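Local coordinates for insecticidal crystal protein Cry7Cal (Bacillus thuringiensis, PDB 5ZI1) that is an insecticidal crystal toxin active against the locust Locusta migratoria manilensis, probably acting through receptor binding as other delta endotoxins do, at residues I499-L504 with I580-T585; I471-K475 with G494-K498. Residues are numbered along the deposited sequence.

Interaction 1: residues I499-L504 with I580-T585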
ATOM      1  N   ILE A 499      20.187  -3.104   6.896  1.00 49.44           N
ATOM      2  CA  ILE A 499      21.505  -2.668   7.339  1.00 50.49           C
ATOM      3  C   ILE A 499      22.382  -3.896   7.558  1.00 53.56           C
ATOM      4  O   ILE A 499      21.998  -4.819   8.286  1.00 53.01           O
ATOM      5  CB  ILE A 499      21.412  -1.830   8.627  1.00 59.58           C
ATOM      6  CG1 ILE A 499      20.309  -0.782   8.496  1.00 55.21           C
ATOM      7  CG2 ILE A 499      22.748  -1.153   8.943  1.00 53.22           C
ATOM      8  CD1 ILE A 499      19.805  -0.304   9.832  1.00 57.53           C
ATOM      9  N   VAL A 500      23.556  -3.903   6.929  1.00 51.56           N
ATOM     10  CA  VAL A 500      24.594  -4.900   7.170  1.00 59.29           C
ATOM     11  C   VAL A 500      25.759  -4.197   7.866  1.00 65.27           C
ATOM     12  O   VAL A 500      26.394  -3.311   7.279  1.00 65.93           O
ATOM     13  CB  VAL A 500      25.045  -5.575   5.868  1.00 59.94           C
ATOM     14  CG1 VAL A 500      26.032  -6.666   6.175  1.00 54.60           C
ATOM     15  CG2 VAL A 500      23.835  -6.130   5.094  1.00 54.72           C
ATOM     16  N   ASN A 501      26.054  -4.607   9.110  1.00 61.37           N
ATOM     17  CA  ASN A 501      26.873  -3.784  10.004  1.00 63.72           C
ATOM     18  C   ASN A 501      28.315  -3.697   9.519  1.00 69.05           C
ATOM     19  O   ASN A 501      28.887  -2.603   9.454  1.00 68.51           O
ATOM     20  CB  ASN A 501      26.796  -4.336  11.438  1.00 62.56           C
ATOM     21  CG  ASN A 501      27.807  -3.691  12.401  1.00 66.72           C
ATOM     22  OD1 ASN A 501      28.324  -2.599  12.152  1.00 72.69           O
ATOM     23  ND2 ASN A 501      28.057  -4.361  13.530  1.00 60.59           N
ATOM     24  N   ASN A 502      28.917  -4.832   9.145  1.00 70.11           N
ATOM     25  CA  ASN A 502      30.296  -4.782   8.670  1.00 71.66           C
ATOM     26  C   ASN A 502      30.461  -3.919   7.421  1.00 70.81           C
ATOM     27  O   ASN A 502      31.600  -3.583   7.072  1.00 78.98           O
ATOM     28  CB  ASN A 502      30.855  -6.197   8.408  1.00 70.30           C
ATOM     29  CG  ASN A 502      30.268  -6.875   7.157  1.00 79.88           C
ATOM     30  OD1 ASN A 502      30.489  -6.435   6.014  1.00 79.44           O
ATOM     31  ND2 ASN A 502      29.560  -7.990   7.370  1.00 79.06           N
ATOM     32  N   ASN A 503      29.375  -3.548   6.743  1.00 68.88           N
ATOM     33  CA  ASN A 503      29.470  -2.680   5.577  1.00 66.75           C
ATOM     34  C   ASN A 503      29.098  -1.234   5.873  1.00 66.27           C
ATOM     35  O   ASN A 503      29.219  -0.385   4.980  1.00 68.07           O
ATOM     36  CB  ASN A 503      28.588  -3.209   4.445  1.00 66.76           C
ATOM     37  CG  ASN A 503      29.166  -4.437   3.790  1.00 69.62           C
ATOM     38  OD1 ASN A 503      30.383  -4.622   3.757  1.00 78.39           O
ATOM     39  ND2 ASN A 503      28.295  -5.293   3.267  1.00 63.02           N
ATOM     40  N   LEU A 504      28.653  -0.932   7.089  1.00 66.62           N
ATOM     41  CA  LEU A 504      28.429   0.449   7.492  1.00 65.86           C
ATOM     42  C   LEU A 504      29.748   1.213   7.500  1.00 67.91           C
ATOM     43  O   LEU A 504      30.691   0.793   8.184  1.00 69.55           O
ATOM     44  CB  LEU A 504      27.798   0.514   8.875  1.00 64.13           C
ATOM     45  CG  LEU A 504      26.280   0.631   8.966  1.00 63.09           C
ATOM     46  CD1 LEU A 504      25.873   0.875  10.413  1.00 61.46           C
ATOM     47  CD2 LEU A 504      25.765   1.736   8.071  1.00 61.63           C
ATOM     48  N   ILE A 580      23.437   2.844  14.335  1.00 52.77           N
ATOM     49  CA  ILE A 580      23.837   1.530  14.802  1.00 49.76           C
ATOM     50  C   ILE A 580      25.252   1.687  15.320  1.00 56.88           C
ATOM     51  O   ILE A 580      26.144   2.088  14.566  1.00 58.91           O
ATOM     52  CB  ILE A 580      23.785   0.471  13.692  1.00 50.72           C
ATOM     53  CG1 ILE A 580      22.356   0.274  13.181  1.00 54.78           C
ATOM     54  CG2 ILE A 580      24.379  -0.845  14.185  1.00 48.15           C
ATOM     55  CD1 ILE A 580      21.405  -0.259  14.223  1.00 59.30           C
ATOM     56  N   ILE A 581      25.465   1.369  16.593  1.00 56.43           N
ATOM     57  CA  ILE A 581      26.785   1.506  17.199  1.00 53.21           C
ATOM     58  C   ILE A 581      27.595   0.298  16.742  1.00 58.86           C
ATOM     59  O   ILE A 581      27.471  -0.795  17.308  1.00 61.85           O
ATOM     60  CB  ILE A 581      26.706   1.606  18.725  1.00 54.98           C
ATOM     61  CG1 ILE A 581      25.639   2.630  19.128  1.00 52.45           C
ATOM     62  CG2 ILE A 581      28.061   1.981  19.320  1.00 49.59           C
ATOM     63  CD1 ILE A 581      25.818   3.994  18.487  1.00 47.10           C
ATOM     64  N   LYS A 582      28.418   0.490  15.701  1.00 60.72           N
ATOM     65  CA  LYS A 582      29.134  -0.631  15.088  1.00 61.45           C
ATOM     66  C   LYS A 582      29.928  -1.423  16.120  1.00 56.74           C
ATOM     67  O   LYS A 582      29.850  -2.654  16.161  1.00 54.83           O
ATOM     68  CB  LYS A 582      30.069  -0.133  13.983  1.00 59.11           C
ATOM     69  CG  LYS A 582      29.386   0.304  12.710  1.00 63.58           C
ATOM     70  CD  LYS A 582      30.403   0.585  11.606  1.00 64.93           C
ATOM     71  CE  LYS A 582      30.736  -0.666  10.815  1.00 65.81           C
ATOM     72  NZ  LYS A 582      32.005  -1.327  11.192  1.00 71.38           N
ATOM     73  N   ALA A 583      30.679  -0.715  16.975  1.00 57.48           N
ATOM     74  CA  ALA A 583      31.643  -1.342  17.878  1.00 57.19           C
ATOM     75  C   ALA A 583      31.010  -2.381  18.786  1.00 57.47           C
ATOM     76  O   ALA A 583      31.658  -3.372  19.135  1.00 59.92           O
ATOM     77  CB  ALA A 583      32.328  -0.283  18.735  1.00 56.05           C
ATOM     78  N   ASN A 584      29.756  -2.176  19.185  1.00 60.69           N
ATOM     79  CA  ASN A 584      29.084  -3.075  20.113  1.00 58.21           C
ATOM     80  C   ASN A 584      27.975  -3.871  19.438  1.00 57.79           C
ATOM     81  O   ASN A 584      27.102  -4.426  20.115  1.00 55.28           O
ATOM     82  CB  ASN A 584      28.537  -2.277  21.293  1.00 58.83           C
ATOM     83  CG  ASN A 584      29.591  -1.394  21.929  1.00 60.58           C
ATOM     84  OD1 ASN A 584      29.764  -0.229  21.548  1.00 56.96           O
ATOM     85  ND2 ASN A 584      30.310  -1.946  22.903  1.00 60.35           N
ATOM     86  N   THR A 585      27.994  -3.943  18.117  1.00 59.27           N
ATOM     87  CA  THR A 585      26.995  -4.676  17.357  1.00 56.03           C
ATOM     88  C   THR A 585      27.666  -5.873  16.700  1.00 52.96           C
ATOM     89  O   THR A 585      28.779  -5.763  16.177  1.00 57.02           O
ATOM     90  CB  THR A 585      26.333  -3.763  16.309  1.00 57.88           C
ATOM     91  OG1 THR A 585      25.609  -2.723  16.977  1.00 55.51           O
ATOM     92  CG2 THR A 585      25.365  -4.541  15.406  1.00 53.87           C
TER
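Ile580, on strand 575-580, points at the end of strand 496-500 and the turn that follows it. Its CB lies 3.9 Å from Leu504 CD1 and its CG1 4.2 Å from Ile499 CD1, so three aliphatic side chains close up, with Val509 also touching both isoleucines. Ile581 turns the other way, onto Val535, but its carbonyl organises the loop: Ile581 O accepts from Asn584 N at 3.3 Å and from Thr585 OG1 at 2.7 Å. Lys582 then reaches across. Its CE sits 3.0 Å from both Asn501 O and Leu504 O, tight CH-to-carbonyl contacts, and the aliphatic chain lies along Leu504, CE to CB 3.7 Å. Lys582 CG is 3.1 Å from Asn501 OD1, a buried oxygen with no polar partner in the model. At Thr585, the methyl CG2 comes within 3.3 Å of Asn501 ND2, whose hydrogen bond goes to Ser586 O. The short 3-10 turn 501-503 presents Asn501 to this loop. Two loops meeting where strands leave the facing sheets, over a plug of isoleucine and leucine, is how one end of a beta sandwich closes, here the jelly-roll-like third domain of a three-domain Cry toxin.

Interaction 2: residues I471-K475 with G494-K498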
ATOM      1  N   ILE A 471       6.053   6.323  11.538  1.00 43.39           N
ATOM      2  CA  ILE A 471       6.699   6.913  10.382  1.00 45.90           C
ATOM      3  C   ILE A 471       7.612   5.849   9.789  1.00 51.03           C
ATOM      4  O   ILE A 471       8.516   5.362  10.475  1.00 47.12           O
ATOM      5  CB  ILE A 471       7.510   8.167  10.743  1.00 44.11           C
ATOM      6  CG1 ILE A 471       6.629   9.204  11.441  1.00 45.27           C
ATOM      7  CG2 ILE A 471       8.154   8.736   9.491  1.00 48.14           C
ATOM      8  CD1 ILE A 471       7.357  10.532  11.716  1.00 48.68           C
ATOM      9  N   PRO A 472       7.413   5.457   8.534  1.00 43.48           N
ATOM     10  CA  PRO A 472       8.280   4.443   7.941  1.00 42.50           C
ATOM     11  C   PRO A 472       9.688   4.968   7.806  1.00 44.20           C
ATOM     12  O   PRO A 472       9.913   6.156   7.585  1.00 47.38           O
ATOM     13  CB  PRO A 472       7.646   4.193   6.570  1.00 43.50           C
ATOM     14  CG  PRO A 472       6.207   4.486   6.803  1.00 43.45           C
ATOM     15  CD  PRO A 472       6.189   5.659   7.755  1.00 42.01           C
ATOM     16  N   ALA A 473      10.643   4.061   7.959  1.00 45.90           N
ATOM     17  CA  ALA A 473      12.035   4.437   7.763  1.00 46.71           C
ATOM     18  C   ALA A 473      12.252   5.051   6.386  1.00 45.24           C
ATOM     19  O   ALA A 473      13.106   5.931   6.226  1.00 47.42           O
ATOM     20  CB  ALA A 473      12.935   3.210   7.970  1.00 44.52           C
ATOM     21  N   VAL A 474      11.492   4.614   5.380  1.00 39.59           N
ATOM     22  CA  VAL A 474      11.694   5.170   4.050  1.00 49.63           C
ATOM     23  C   VAL A 474      11.229   6.617   3.942  1.00 44.53           C
ATOM     24  O   VAL A 474      11.557   7.274   2.955  1.00 47.16           O
ATOM     25  CB  VAL A 474      11.030   4.295   2.964  1.00 45.69           C
ATOM     26  CG1 VAL A 474      11.705   2.944   2.916  1.00 44.05           C
ATOM     27  CG2 VAL A 474       9.552   4.134   3.218  1.00 43.72           C
ATOM     28  N   LYS A 475      10.517   7.151   4.948  1.00 47.85           N
ATOM     29  CA  LYS A 475      10.229   8.586   4.985  1.00 45.25           C
ATOM     30  C   LYS A 475      11.472   9.433   5.260  1.00 47.70           C
ATOM     31  O   LYS A 475      11.379  10.666   5.208  1.00 47.46           O
ATOM     32  CB  LYS A 475       9.153   8.909   6.025  1.00 42.32           C
ATOM     33  CG  LYS A 475       7.764   8.308   5.740  1.00 41.00           C
ATOM     34  CD  LYS A 475       7.175   8.841   4.425  1.00 48.13           C
ATOM     35  CE  LYS A 475       6.882  10.349   4.475  1.00 44.48           C
ATOM     36  NZ  LYS A 475       5.678  10.711   5.307  1.00 42.34           N
ATOM     37  N   GLY A 494       5.058  -1.209   2.403  1.00 41.92           N
ATOM     38  CA  GLY A 494       6.043  -0.434   1.689  1.00 42.88           C
ATOM     39  C   GLY A 494       7.410  -1.016   1.938  1.00 43.66           C
ATOM     40  O   GLY A 494       7.540  -2.022   2.631  1.00 48.21           O
ATOM     41  N   PRO A 495       8.454  -0.423   1.368  1.00 43.66           N
ATOM     42  CA  PRO A 495       9.796  -0.993   1.526  1.00 44.24           C
ATOM     43  C   PRO A 495      10.363  -0.701   2.909  1.00 45.68           C
ATOM     44  O   PRO A 495       9.803   0.066   3.696  1.00 44.55           O
ATOM     45  CB  PRO A 495      10.609  -0.319   0.420  1.00 46.61           C
ATOM     46  CG  PRO A 495       9.829   0.880   0.039  1.00 46.48           C
ATOM     47  CD  PRO A 495       8.401   0.603   0.313  1.00 44.64           C
ATOM     48  N   ILE A 496      11.492  -1.354   3.205  1.00 43.48           N
ATOM     49  CA  ILE A 496      12.123  -1.317   4.517  1.00 45.67           C
ATOM     50  C   ILE A 496      13.622  -1.132   4.318  1.00 47.53           C
ATOM     51  O   ILE A 496      14.143  -1.275   3.216  1.00 45.70           O
ATOM     52  CB  ILE A 496      11.835  -2.593   5.344  1.00 47.65           C
ATOM     53  CG1 ILE A 496      12.427  -3.827   4.660  1.00 45.25           C
ATOM     54  CG2 ILE A 496      10.338  -2.758   5.588  1.00 44.07           C
ATOM     55  CD1 ILE A 496      12.201  -5.101   5.422  1.00 53.39           C
ATOM     56  N   LEU A 497      14.318  -0.799   5.407  1.00 47.58           N
ATOM     57  CA  LEU A 497      15.768  -0.662   5.371  1.00 46.50           C
ATOM     58  C   LEU A 497      16.447  -1.969   5.756  1.00 53.20           C
ATOM     59  O   LEU A 497      16.030  -2.643   6.706  1.00 51.78           O
ATOM     60  CB  LEU A 497      16.243   0.443   6.318  1.00 52.13           C
ATOM     61  CG  LEU A 497      15.856   1.889   5.988  1.00 54.16           C
ATOM     62  CD1 LEU A 497      16.916   2.860   6.474  1.00 44.61           C
ATOM     63  CD2 LEU A 497      15.616   2.061   4.510  1.00 49.39           C
ATOM     64  N   LYS A 498      17.517  -2.309   5.031  1.00 50.63           N
ATOM     65  CA  LYS A 498      18.358  -3.458   5.339  1.00 53.08           C
ATOM     66  C   LYS A 498      19.768  -2.972   5.642  1.00 56.81           C
ATOM     67  O   LYS A 498      20.476  -2.504   4.743  1.00 56.43           O
ATOM     68  CB  LYS A 498      18.372  -4.448   4.183  1.00 56.80           C
ATOM     69  CG  LYS A 498      19.160  -5.701   4.475  1.00 54.66           C
ATOM     70  CD  LYS A 498      19.099  -6.637   3.286  1.00 63.77           C
ATOM     71  CE  LYS A 498      20.376  -6.574   2.466  1.00 67.63           C
ATOM     72  NZ  LYS A 498      21.231  -7.789   2.704  1.00 66.19           N
TER
HETATM   73  O   HOH W   1      10.460   1.950   5.742  1.00 38.97           O
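Strand 468-472 ends just as the chain bends into a 3-10 turn at 473-475, fastened by Lys475 N to Pro472 O at 2.9 Å. The other segment changes in the reverse order, from the loop residues Gly494 and Pro495 into the extended strand that starts at Ile496. The two backbones come nearest at Val474 and Ile496, with CA atoms 6.5 Å apart, too far for direct pairing, and a water fills the gap: Val474 N donates to it at 2.9 Å, and it donates in turn to Pro495 O at 2.9 Å. Each segment has its own partners in strand 589-599, Ala473 bonding through its backbone to Asp593 and Leu497 to Ile592. This is one sheet of the C-terminal beta-sandwich domain, and the water bridges the place where the turn ending strand 468-472 meets the start of strand 496-500, the two strands following one another along strand 589-599. The side chains make the remaining contact apolar. Ala473 CB rests 3.8 Å from Leu497 CG, and Leu497 also touches Val509 and Phe510 of the facing sheet, so this part of the contact belongs to the sandwich interior. Val474 packs through CG1, which lies 4.0 Å from Pro495 CG, 4.3 Å from Leu497 CD2 and 3.5 Å from Pro495 O. On the side of the turn, Val474 is tied by backbone hydrogen bonding to Phe293, while Lys475 NZ makes a salt bridge with Glu248.

Overall arrangement
Strand 496-500 serves both contacts: interaction 2 takes its beginning and interaction 1 its end, and segments 494-498 and 499-504 follow directly in sequence. The centres of the two interactions are about 18 Å apart, and they share no other touch. Along that line the surroundings change. The centre of interaction 2 lies about 13 Å from the centre of the chain, where this domain meets earlier parts of the protein; the centre of interaction 1 is about 30 Å from it, at the far end of the same sandwich. Val509, on the facing sheet, touches side chains of both. An acetate, probably from the crystallisation liquor, lies about 4 Å from the side chain of Pro495 in interaction 2.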